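Local structure of DUF871 domain-containing protein (2P0O) at residues 241-246 with 351-356. The protein is of unproven function but is probably a 6-phospho-N-acetylmuramidase acting in the recovery of cell-wall sugars. Sequence-based numbering, arbitrary orientation. Where two conformers were deposited one is given.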
loop_
_atom_site.group_PDB
_atom_site.type_symbol
_atom_site.label_atom_id
_atom_site.label_comp_id
_atom_site.label_asym_id
_atom_site.label_seq_id
_atom_site.Cartn_x
_atom_site.Cartn_y
_atom_site.Cartn_z
ATOM N N ASN A 241 5.645 -3.292 13.915
ATOM C CA ASN A 241 6.801 -3.163 13.020
ATOM C C ASN A 241 7.269 -4.518 12.458
ATOM O O ASN A 241 8.370 -4.628 11.938
ATOM C CB ASN A 241 7.979 -2.448 13.723
ATOM C CG ASN A 241 8.984 -1.848 12.740
ATOM O OD1 ASN A 241 8.678 -1.650 11.570
ATOM N ND2 ASN A 241 10.188 -1.550 13.223
ATOM N N GLN A 242 6.443 -5.545 12.571
ATOM C CA GLN A 242 6.824 -6.865 12.089
ATOM C C GLN A 242 6.078 -7.189 10.826
ATOM O O GLN A 242 4.884 -6.850 10.707
ATOM C CB GLN A 242 6.479 -7.950 13.111
ATOM C CG GLN A 242 7.237 -7.941 14.420
ATOM C CD GLN A 242 6.541 -8.774 15.519
ATOM O OE1 GLN A 242 5.688 -9.623 15.250
ATOM N NE2 GLN A 242 6.905 -8.524 16.752
ATOM N N PHE A 243 6.763 -7.874 9.909
ATOM C CA PHE A 243 6.193 -8.404 8.698
ATOM C C PHE A 243 5.618 -9.790 8.981
ATOM O O PHE A 243 6.326 -10.685 9.432
ATOM C CB PHE A 243 7.254 -8.522 7.575
ATOM C CG PHE A 243 7.777 -7.207 7.104
ATOM C CD1 PHE A 243 7.028 -6.417 6.194
ATOM C CD2 PHE A 243 9.004 -6.733 7.568
ATOM C CE1 PHE A 243 7.504 -5.171 5.765
ATOM C CE2 PHE A 243 9.505 -5.503 7.134
ATOM C CZ PHE A 243 8.755 -4.710 6.234
ATOM N N LEU A 244 4.343 -9.968 8.670
ATOM C CA LEU A 244 3.641 -11.182 8.997
ATOM C C LEU A 244 3.471 -11.994 7.731
ATOM O O LEU A 244 2.869 -11.508 6.764
ATOM C CB LEU A 244 2.286 -10.829 9.619
ATOM C CG LEU A 244 1.365 -11.942 10.119
ATOM C CD1 LEU A 244 2.008 -12.676 11.311
ATOM C CD2 LEU A 244 -0.029 -11.434 10.485
ATOM N N LEU A 245 3.961 -13.231 7.739
ATOM C CA LEU A 245 3.912 -14.086 6.544
ATOM C C LEU A 245 3.454 -15.486 6.907
ATOM O O LEU A 245 3.690 -15.942 8.023
ATOM C CB LEU A 245 5.294 -14.180 5.847
ATOM C CG LEU A 245 6.127 -12.944 5.516
ATOM C CD1 LEU A 245 6.908 -12.508 6.766
ATOM C CD2 LEU A 245 7.121 -13.190 4.346
ATOM N N GLU A 246 2.806 -16.160 5.960
ATOM C CA GLU A 246 2.344 -17.552 6.124
ATOM C C GLU A 246 3.272 -18.569 5.465
ATOM O O GLU A 246 3.941 -18.266 4.472
ATOM C CB GLU A 246 0.926 -17.720 5.577
ATOM C CG GLU A 246 -0.154 -17.350 6.565
ATOM C CD GLU A 246 -1.583 -17.423 5.989
ATOM O OE1 GLU A 246 -1.784 -17.857 4.821
ATOM O OE2 GLU A 246 -2.525 -17.067 6.745
ATOM N N ALA A 351 17.982 -5.513 6.596
ATOM C CA ALA A 351 18.882 -5.633 7.735
ATOM C C ALA A 351 18.127 -5.187 9.006
ATOM O O ALA A 351 17.533 -4.099 9.039
ATOM C CB ALA A 351 20.157 -4.738 7.508
ATOM N N GLY A 352 18.143 -6.036 10.032
ATOM C CA GLY A 352 17.499 -5.739 11.294
ATOM C C GLY A 352 15.991 -5.783 11.377
ATOM O O GLY A 352 15.466 -5.642 12.471
ATOM N N ASN A 353 15.282 -5.984 10.259
ATOM C CA ASN A 353 13.820 -6.077 10.305
ATOM C C ASN A 353 13.301 -7.392 10.900
ATOM O O ASN A 353 13.870 -8.472 10.650
ATOM C CB ASN A 353 13.179 -5.897 8.904
ATOM C CG ASN A 353 13.292 -4.470 8.365
ATOM O OD1 ASN A 353 13.227 -4.260 7.162
ATOM N ND2 ASN A 353 13.506 -3.498 9.246
ATOM N N GLN A 354 12.192 -7.296 11.642
ATOM C CA GLN A 354 11.531 -8.478 12.197
ATOM C C GLN A 354 10.434 -9.022 11.329
ATOM O O GLN A 354 9.734 -8.281 10.644
ATOM C CB GLN A 354 10.932 -8.222 13.555
ATOM C CG GLN A 354 11.867 -7.611 14.521
ATOM C CD GLN A 354 11.148 -7.345 15.810
ATOM O OE1 GLN A 354 11.189 -8.167 16.729
ATOM N NE2 GLN A 354 10.436 -6.229 15.872
ATOM N N PHE A 355 10.270 -10.339 11.398
ATOM C CA PHE A 355 9.238 -11.022 10.641
ATOM C C PHE A 355 8.750 -12.233 11.403
ATOM O O PHE A 355 9.545 -12.916 12.045
ATOM C CB PHE A 355 9.765 -11.414 9.282
ATOM C CG PHE A 355 10.973 -12.342 9.308
ATOM C CD1 PHE A 355 12.262 -11.839 9.438
ATOM C CD2 PHE A 355 10.810 -13.717 9.106
ATOM C CE1 PHE A 355 13.398 -12.691 9.400
ATOM C CE2 PHE A 355 11.928 -14.575 9.084
ATOM C CZ PHE A 355 13.214 -14.069 9.212
ATOM N N THR A 356 7.441 -12.484 11.310
ATOM C CA THR A 356 6.750 -13.495 12.075
ATOM C C THR A 356 6.131 -14.509 11.096
ATOM O O THR A 356 5.382 -14.147 10.184
ATOM C CB THR A 356 5.686 -12.823 12.938
ATOM O OG1 THR A 356 6.328 -11.852 13.801
ATOM C CG2 THR A 356 4.897 -13.837 13.747
HETATM O O HOH W 1 11.069 -4.897 11.769
#
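Three backbone hydrogen bonds zip strand 242-246 to strand 354-356 in parallel. Phe243 bonds with both its polar backbone atoms: its N gives a nearly straight bond to Gln354 O (3.1 Å, 173° at the hydrogen), and its O takes Thr356 N at 2.8 Å, in the carbonyl plane. Leu245 N then reaches Thr356 O almost along the C=O axis, at 3.0 Å. Ahead of these bonds the two chains diverge, and a water spans the gap, donating to Asn241 O and accepting from Gln354 N.

On one face, Gln242 runs its extended side chain out so that OE1 receives the hydroxyl proton of Thr356 OG1 at 2.7 Å, with the donor standing well above the amide plane. With OG1 beside its own backbone N (chi1 -58°), Thr356 presents the hydroxyl to Gln242 and CG2 to Leu244 CD1, 4.0 Å from it. Gln242 CG also rests against Gln354 CB at 3.8 Å.

The other face carries Phe243 and Phe355. Their CB atoms meet at 4.2 Å, but the rings part: Phe355 takes the crowded position between its N and carbonyl carbon (chi1 60°), leading its ring away, while Leu245 CD1 packs on its CB. The Phe243 ring turns its edge to Gln354 O and to Asn353 OD1, an oxygen held by Lys350 N.

Farther out, Tyr237 stacks on Phe243, and Thr261 OG1 bonds to Thr356 OG1. Strand 354-359 is the middle of a three-stranded mixed sheet, 242-247 parallel on one side and 260-263 antiparallel on the other. Helix 228-240, which the chain leaves at Asn241 (positive phi), lays Tyr236 over Gln242, Leu244 and Thr356; helix 203-212 packs on Phe243. The pairing so ties the chain leaving the TIM barrel to the C-terminal region's sheet.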